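Local coordinates for adhesin (PDB 6VT2), which probably mediates bacterial adhesion by recognising host sialoglycans through two tandem Siglec-like modules, each of which holds a sialylated glycan in the crystal, at residues Ile395-Asp398 with Arg399-Asp403; Thr284-Lys287 with Ser288-Ala291; Gly82-Pro85 with Ile86-Val90. All coordinates share one frame; numbering follows the deposited sequence.

Contact 1 (Ile395-Asp398 with Arg399-Asp403); sequences ITAD and RTVQD. With SO4 (sulfate ion), chain K.
The Asp398 carboxylate and Arg399 guanidinium have planes 53° apart, and their side chains run side by side, pointing the same way. A 3-10 turn at Ala397-Arg399 of the atypical Rib domain links strand 392-395 to strand 401-403. The charged atoms of the pair do not touch. Instead, Arg399 CG lies 3.5 Å from Asp398 OD1, coming obliquely over one side of the carboxylate plane. From the other side, Thr396 OG1 donates a short 2.5 Å bond to Asp398 OD1 on its syn side, 23° out of the plane. Thr396 OG1 gets there by lying between its backbone N and carbonyl carbon, chi1 57°. A water donates to Thr396 OG1 and accepts from Arg399 NE, and so bridges the two side chains. Arg399 N donates to Thr396 O at 2.9 Å. Ala397 O takes two donors, Thr400 N and Val401 N. On the buried side, Ile395 CG2 meets Thr400 CG2 at 3.8 Å, and both residues also pack on Val378. Thr400 OG1 is bonded to Gly376 O. Farther on, Gln402 NE2 donates to Asp403 O, exactly in the amide plane. A sulfate, probably from the crystallisation liquor, also accepts from Gln402 NE2, with its O3 at 3.0 Å.

Contact 2 (Thr284-Lys287 with Ser288-Ala291); sequences TIPK and SLPA
Residues Pro286 to Leu289 form a type I beta turn, closed by a hydrogen bond of 3.0 Å from Leu289 N to Pro286 O. The turn belongs to the loop between strands 277-283 and 296-305 of the second Siglec-like domain. One side of it is apolar. Ile285 CG2 touches Leu289 CB at 3.8 Å and Leu289 CD1 at 4.0 Å, and the two side chains cross at about a right angle. Ile285 holds CG2 anti to its backbone N (CG1 at chi1 -62°), which brings this methyl to Leu289. Both residues also pack on Tyr297 and Phe320, two residues of the glycan pocket. The other side is polar and exposed. Ser288 OG sits between its own backbone N and carbonyl carbon, chi1 58°. This sets it beside the Pro286 ring, 3.5 Å from Pro286 CG. The Lys287 chain is extended beyond CG. Arg218 bonds to both Lys287 O and Leu289 O, tying two carbonyls of the turn. Ala291 N bonds to Ser389 OG of the following Rib domain. The Leu289 side chain comes within about 4 Å of the bound sialic acid. The chemistry is therefore split: one backbone bond and an arginine fix the shape of the turn, while Ile285 backs Leu289 with hydrocarbon. Held in this way, Leu289 would probably give the sialic acid an apolar neighbour.

Contact 3 (Gly82-Pro85 with Ile86-Val90); sequences GIVP and INHGV
His88, whose side chain packs against Val84, donates from ND1 to Gly89 O at 2.8 Å. The bond is nearly straight, at 173°. It lies in the His88 ring plane and uses a lone pair in the Gly89 carbonyl plane. Together with a bond between His88 NE2 and the OH of Tyr96, a residue of the glycan pocket, it fixes the rotation of the ring. Val84 CG1 meets His88 CB at 3.8 Å and His88 CG at 4.0 Å, reaching the ring obliquely. With chi1 -179°, Val84 CG1 lies opposite the backbone N, and this sends the methyl across to the histidine. Pro85 CD also approaches the ring obliquely, 4.3 Å from His88 CD2. The backbone here is a type I beta turn from Pro85 to His88, in the loop that leads from strand 76-83 to strand 95-104 of the first Siglec-like domain. His88 N closes it on Pro85 O at 3.1 Å. Asn87 OD1 comes within 3.8 Å of Pro85 CB. The Trp56 ring meets the His88 ring with planes at about 90°, and Pro85 touches Trp56 as well. The His88 side chain lies about 4 Å from the bound sialic acid.

From the N terminus the order is contact 3, contact 2, contact 1. They follow in series; none nests in or crosses another. Contact 3 turns the loop between strands 76-83 and 95-104, which lie in different sheets of the first Siglec-like domain. Contact 2 does the same between strands 277-283 and 296-305 of the second, so the two turns hold matching places. The centres of contact 2 and contact 3 are about 79 Å apart. Contact 2 ends at Ala291, which bonds to Ser389 of the last Rib domain. Contact 1 links strands 392-395 and 401-403 in that domain. Contacts 1 and 2 share one side of the chain's centre, their nearest atoms about 20 Å apart.

Contact 1 (Ile395-Asp398 with Arg399-Asp403)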
loop_
_atom_site.group_PDB
_atom_site.type_symbol
_atom_site.label_atom_id
_atom_site.label_comp_id
_atom_site.label_asym_id
_atom_site.label_seq_id
_atom_site.Cartn_x
_atom_site.Cartn_y
_atom_site.Cartn_z
ATOM N N ILE A 395 0.270 52.734 4.677
ATOM C CA ILE A 395 -1.008 53.073 4.010
ATOM C C ILE A 395 -0.914 54.576 3.721
ATOM O O ILE A 395 -0.768 55.317 4.637
ATOM C CB ILE A 395 -2.184 52.755 4.898
ATOM C CG1 ILE A 395 -2.140 51.305 5.374
ATOM C CG2 ILE A 395 -3.491 53.115 4.258
ATOM C CD1 ILE A 395 -3.160 50.991 6.380
ATOM N N THR A 396 -1.031 54.965 2.474
ATOM C CA THR A 396 -0.832 56.373 2.101
ATOM C C THR A 396 -2.007 57.234 2.548
ATOM O O THR A 396 -3.052 56.745 2.699
ATOM C CB THR A 396 -0.535 56.465 0.608
ATOM O OG1 THR A 396 -1.624 55.852 -0.058
ATOM C CG2 THR A 396 0.748 55.772 0.260
ATOM N N ALA A 397 -1.741 58.518 2.701
ATOM C CA ALA A 397 -2.697 59.518 3.193
ATOM C C ALA A 397 -3.858 59.677 2.207
ATOM O O ALA A 397 -4.918 59.847 2.659
ATOM C CB ALA A 397 -1.990 60.809 3.455
ATOM N N ASP A 398 -3.703 59.354 0.929
ATOM C CA ASP A 398 -4.851 59.367 0.016
ATOM C C ASP A 398 -5.824 58.228 0.332
ATOM O O ASP A 398 -6.906 58.282 -0.105
ATOM C CB ASP A 398 -4.416 59.408 -1.440
ATOM C CG ASP A 398 -3.600 58.231 -1.861
ATOM O OD1 ASP A 398 -3.361 57.419 -1.065
ATOM O OD2 ASP A 398 -3.282 58.144 -3.043
ATOM N N ARG A 399 -5.424 57.224 1.101
ATOM C CA ARG A 399 -6.331 56.203 1.508
ATOM C C ARG A 399 -6.897 56.433 2.879
ATOM O O ARG A 399 -7.756 55.662 3.308
ATOM C CB ARG A 399 -5.603 54.851 1.543
ATOM C CG ARG A 399 -4.910 54.522 0.220
ATOM C CD ARG A 399 -5.633 53.481 -0.520
ATOM N NE ARG A 399 -4.909 53.076 -1.719
ATOM C CZ ARG A 399 -5.470 52.945 -2.920
ATOM N NH1 ARG A 399 -6.771 53.189 -3.084
ATOM N NH2 ARG A 399 -4.730 52.568 -3.955
ATOM N N THR A 400 -6.500 57.510 3.570
ATOM C CA THR A 400 -6.966 57.663 4.938
ATOM C C THR A 400 -7.578 59.011 5.248
ATOM O O THR A 400 -8.473 59.079 6.085
ATOM C CB THR A 400 -5.819 57.494 5.932
ATOM O OG1 THR A 400 -4.827 58.473 5.628
ATOM C CG2 THR A 400 -5.193 56.085 5.837
ATOM N N VAL A 401 -7.118 60.055 4.573
ATOM C CA VAL A 401 -7.404 61.448 4.896
ATOM C C VAL A 401 -8.316 62.046 3.844
ATOM O O VAL A 401 -8.129 61.792 2.647
ATOM C CB VAL A 401 -6.083 62.237 4.949
ATOM C CG1 VAL A 401 -6.302 63.711 4.880
ATOM C CG2 VAL A 401 -5.303 61.894 6.220
ATOM N N GLN A 402 -9.264 62.890 4.285
ATOM C CA GLN A 402 -10.058 63.724 3.372
ATOM C C GLN A 402 -10.013 65.169 3.877
ATOM O O GLN A 402 -10.514 65.470 4.956
ATOM C CB GLN A 402 -11.486 63.235 3.306
ATOM C CG GLN A 402 -12.355 64.119 2.463
ATOM C CD GLN A 402 -11.851 64.243 1.079
ATOM O OE1 GLN A 402 -11.761 63.289 0.323
ATOM N NE2 GLN A 402 -11.447 65.456 0.744
ATOM N N ASP A 403 -9.386 66.042 3.120
ATOM C CA ASP A 403 -9.391 67.483 3.388
ATOM C C ASP A 403 -10.815 67.987 3.533
ATOM O O ASP A 403 -11.671 67.708 2.690
ATOM C CB ASP A 403 -8.689 68.123 2.178
ATOM C CG ASP A 403 -8.239 69.554 2.352
ATOM O OD1 ASP A 403 -8.669 70.230 3.274
ATOM O OD2 ASP A 403 -7.395 69.957 1.471
HETATM S S SO4 K . -9.584 66.003 -2.522
HETATM O O1 SO4 K . -8.896 66.479 -1.358
HETATM O O2 SO4 K . -8.711 65.321 -3.433
HETATM O O3 SO4 K . -10.701 65.153 -2.117
HETATM O O4 SO4 K . -10.268 67.090 -3.218
HETATM O O HOH W 1 -2.167 53.810 -2.062
#

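Contact 2 (Thr284-Lys287 with Ser288-Ala291)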
loop_
_atom_site.group_PDB
_atom_site.type_symbol
_atom_site.label_atom_id
_atom_site.label_comp_id
_atom_site.label_asym_id
_atom_site.label_seq_id
_atom_site.Cartn_x
_atom_site.Cartn_y
_atom_site.Cartn_z
ATOM N N THR A 284 10.525 28.302 14.720
ATOM C CA THR A 284 10.363 29.725 14.499
ATOM C C THR A 284 11.727 30.372 14.373
ATOM O O THR A 284 12.543 30.266 15.282
ATOM C CB THR A 284 9.595 30.349 15.650
ATOM O OG1 THR A 284 8.313 29.720 15.778
ATOM C CG2 THR A 284 9.326 31.859 15.395
ATOM N N ILE A 285 11.947 31.068 13.285
ATOM C CA ILE A 285 13.072 31.970 13.217
ATOM C C ILE A 285 12.721 33.200 14.034
ATOM O O ILE A 285 11.799 33.933 13.662
ATOM C CB ILE A 285 13.361 32.336 11.765
ATOM C CG1 ILE A 285 13.734 31.131 10.926
ATOM C CG2 ILE A 285 14.497 33.388 11.692
ATOM C CD1 ILE A 285 14.932 30.331 11.378
ATOM N N PRO A 286 13.381 33.456 15.146
ATOM C CA PRO A 286 13.037 34.655 15.921
ATOM C C PRO A 286 13.507 35.930 15.262
ATOM O O PRO A 286 14.394 35.925 14.414
ATOM C CB PRO A 286 13.760 34.428 17.235
ATOM C CG PRO A 286 15.025 33.647 16.799
ATOM C CD PRO A 286 14.554 32.738 15.700
ATOM N N LYS A 287 12.865 37.033 15.656
ATOM C CA LYS A 287 13.151 38.279 14.967
ATOM C C LYS A 287 14.576 38.741 15.200
ATOM O O LYS A 287 15.050 39.583 14.442
ATOM C CB LYS A 287 12.167 39.363 15.388
ATOM C CG LYS A 287 12.305 39.859 16.827
ATOM C CD LYS A 287 11.311 40.930 17.180
ATOM C CE LYS A 287 11.721 41.590 18.497
ATOM N NZ LYS A 287 10.674 42.539 18.965
ATOM N N SER A 288 15.252 38.185 16.202
ATOM C CA SER A 288 16.649 38.515 16.421
ATOM C C SER A 288 17.526 38.123 15.243
ATOM O O SER A 288 18.654 38.629 15.145
ATOM C CB SER A 288 17.188 37.851 17.648
ATOM O OG SER A 288 17.035 36.461 17.512
ATOM N N LEU A 289 17.055 37.209 14.358
ATOM C CA LEU A 289 17.703 36.954 13.083
ATOM C C LEU A 289 17.084 37.845 12.017
ATOM O O LEU A 289 15.914 37.650 11.669
ATOM C CB LEU A 289 17.561 35.492 12.693
ATOM C CG LEU A 289 18.340 34.568 13.633
ATOM C CD1 LEU A 289 18.142 33.171 13.211
ATOM C CD2 LEU A 289 19.841 34.869 13.670
ATOM N N PRO A 290 17.847 38.725 11.402
ATOM C CA PRO A 290 17.299 39.544 10.331
ATOM C C PRO A 290 17.173 38.785 9.028
ATOM O O PRO A 290 17.944 37.881 8.718
ATOM C CB PRO A 290 18.330 40.665 10.190
ATOM C CG PRO A 290 19.576 40.088 10.702
ATOM C CD PRO A 290 19.187 39.130 11.796
ATOM N N ALA A 291 16.193 39.194 8.242
ATOM C CA ALA A 291 16.110 38.781 6.867
ATOM C C ALA A 291 17.145 39.554 6.067
ATOM O O ALA A 291 17.613 40.627 6.461
ATOM C CB ALA A 291 14.708 39.032 6.325
#

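Contact 3 (Gly82-Pro85 with Ile86-Val90)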
loop_
_atom_site.group_PDB
_atom_site.type_symbol
_atom_site.label_atom_id
_atom_site.label_comp_id
_atom_site.label_asym_id
_atom_site.label_seq_id
_atom_site.Cartn_x
_atom_site.Cartn_y
_atom_site.Cartn_z
ATOM N N GLY A 82 -13.020 -38.677 -1.668
ATOM C CA GLY A 82 -12.037 -39.218 -0.761
ATOM C C GLY A 82 -10.909 -38.239 -0.578
ATOM O O GLY A 82 -10.988 -37.152 -1.001
ATOM N N ILE A 83 -9.917 -38.686 0.148
ATOM C CA ILE A 83 -8.675 -37.941 0.377
ATOM C C ILE A 83 -7.545 -38.810 -0.166
ATOM O O ILE A 83 -7.367 -39.947 0.296
ATOM C CB ILE A 83 -8.485 -37.637 1.867
ATOM C CG1 ILE A 83 -9.622 -36.753 2.337
ATOM C CG2 ILE A 83 -7.117 -37.026 2.054
ATOM C CD1 ILE A 83 -9.663 -36.696 3.861
ATOM N N VAL A 84 -6.799 -38.287 -1.142
ATOM C CA VAL A 84 -5.634 -39.035 -1.637
ATOM C C VAL A 84 -4.563 -39.005 -0.576
ATOM O O VAL A 84 -4.225 -37.919 -0.129
ATOM C CB VAL A 84 -5.093 -38.439 -2.924
ATOM C CG1 VAL A 84 -3.905 -39.233 -3.451
ATOM C CG2 VAL A 84 -6.278 -38.366 -3.961
ATOM N N PRO A 85 -3.947 -40.132 -0.236
ATOM C CA PRO A 85 -2.909 -40.143 0.786
ATOM C C PRO A 85 -1.775 -39.220 0.375
ATOM O O PRO A 85 -1.387 -39.137 -0.795
ATOM C CB PRO A 85 -2.470 -41.606 0.834
ATOM C CG PRO A 85 -3.741 -42.378 0.339
ATOM C CD PRO A 85 -4.340 -41.492 -0.672
ATOM N N ILE A 86 -1.180 -38.616 1.398
ATOM C CA ILE A 86 -0.159 -37.638 1.186
ATOM C C ILE A 86 1.078 -38.262 0.565
ATOM O O ILE A 86 1.849 -37.535 -0.065
ATOM C CB ILE A 86 0.192 -36.946 2.506
ATOM C CG1 ILE A 86 0.960 -35.632 2.230
ATOM C CG2 ILE A 86 0.976 -37.886 3.398
ATOM C CD1 ILE A 86 0.190 -34.610 1.514
ATOM N N ASN A 87 1.297 -39.567 0.720
ATOM C CA ASN A 87 2.479 -40.213 0.143
ATOM C C ASN A 87 2.160 -41.112 -1.053
ATOM O O ASN A 87 2.978 -41.968 -1.427
ATOM C CB ASN A 87 3.203 -41.039 1.196
ATOM C CG ASN A 87 2.362 -42.167 1.720
ATOM O OD1 ASN A 87 1.147 -42.054 1.787
ATOM N ND2 ASN A 87 3.006 -43.243 2.120
ATOM N N HIS A 88 0.974 -40.960 -1.633
ATOM C CA HIS A 88 0.665 -41.683 -2.851
ATOM C C HIS A 88 1.708 -41.344 -3.910
ATOM O O HIS A 88 2.183 -40.212 -4.011
ATOM C CB HIS A 88 -0.732 -41.284 -3.325
ATOM C CG HIS A 88 -1.366 -42.285 -4.215
ATOM N ND1 HIS A 88 -1.002 -42.399 -5.533
ATOM C CD2 HIS A 88 -2.295 -43.251 -3.997
ATOM C CE1 HIS A 88 -1.667 -43.403 -6.091
ATOM N NE2 HIS A 88 -2.468 -43.932 -5.184
ATOM N N GLY A 89 1.997 -42.308 -4.744
ATOM C CA GLY A 89 2.800 -42.021 -5.910
ATOM C C GLY A 89 2.103 -41.100 -6.904
ATOM O O GLY A 89 0.892 -40.960 -6.914
ATOM N N VAL A 90 2.904 -40.358 -7.684
ATOM C CA VAL A 90 2.369 -39.483 -8.713
ATOM C C VAL A 90 3.021 -39.835 -10.032
ATOM O O VAL A 90 3.048 -39.015 -10.946
ATOM C CB VAL A 90 2.570 -38.002 -8.385
ATOM C CG1 VAL A 90 1.614 -37.670 -7.285
ATOM C CG2 VAL A 90 4.022 -37.754 -7.970
#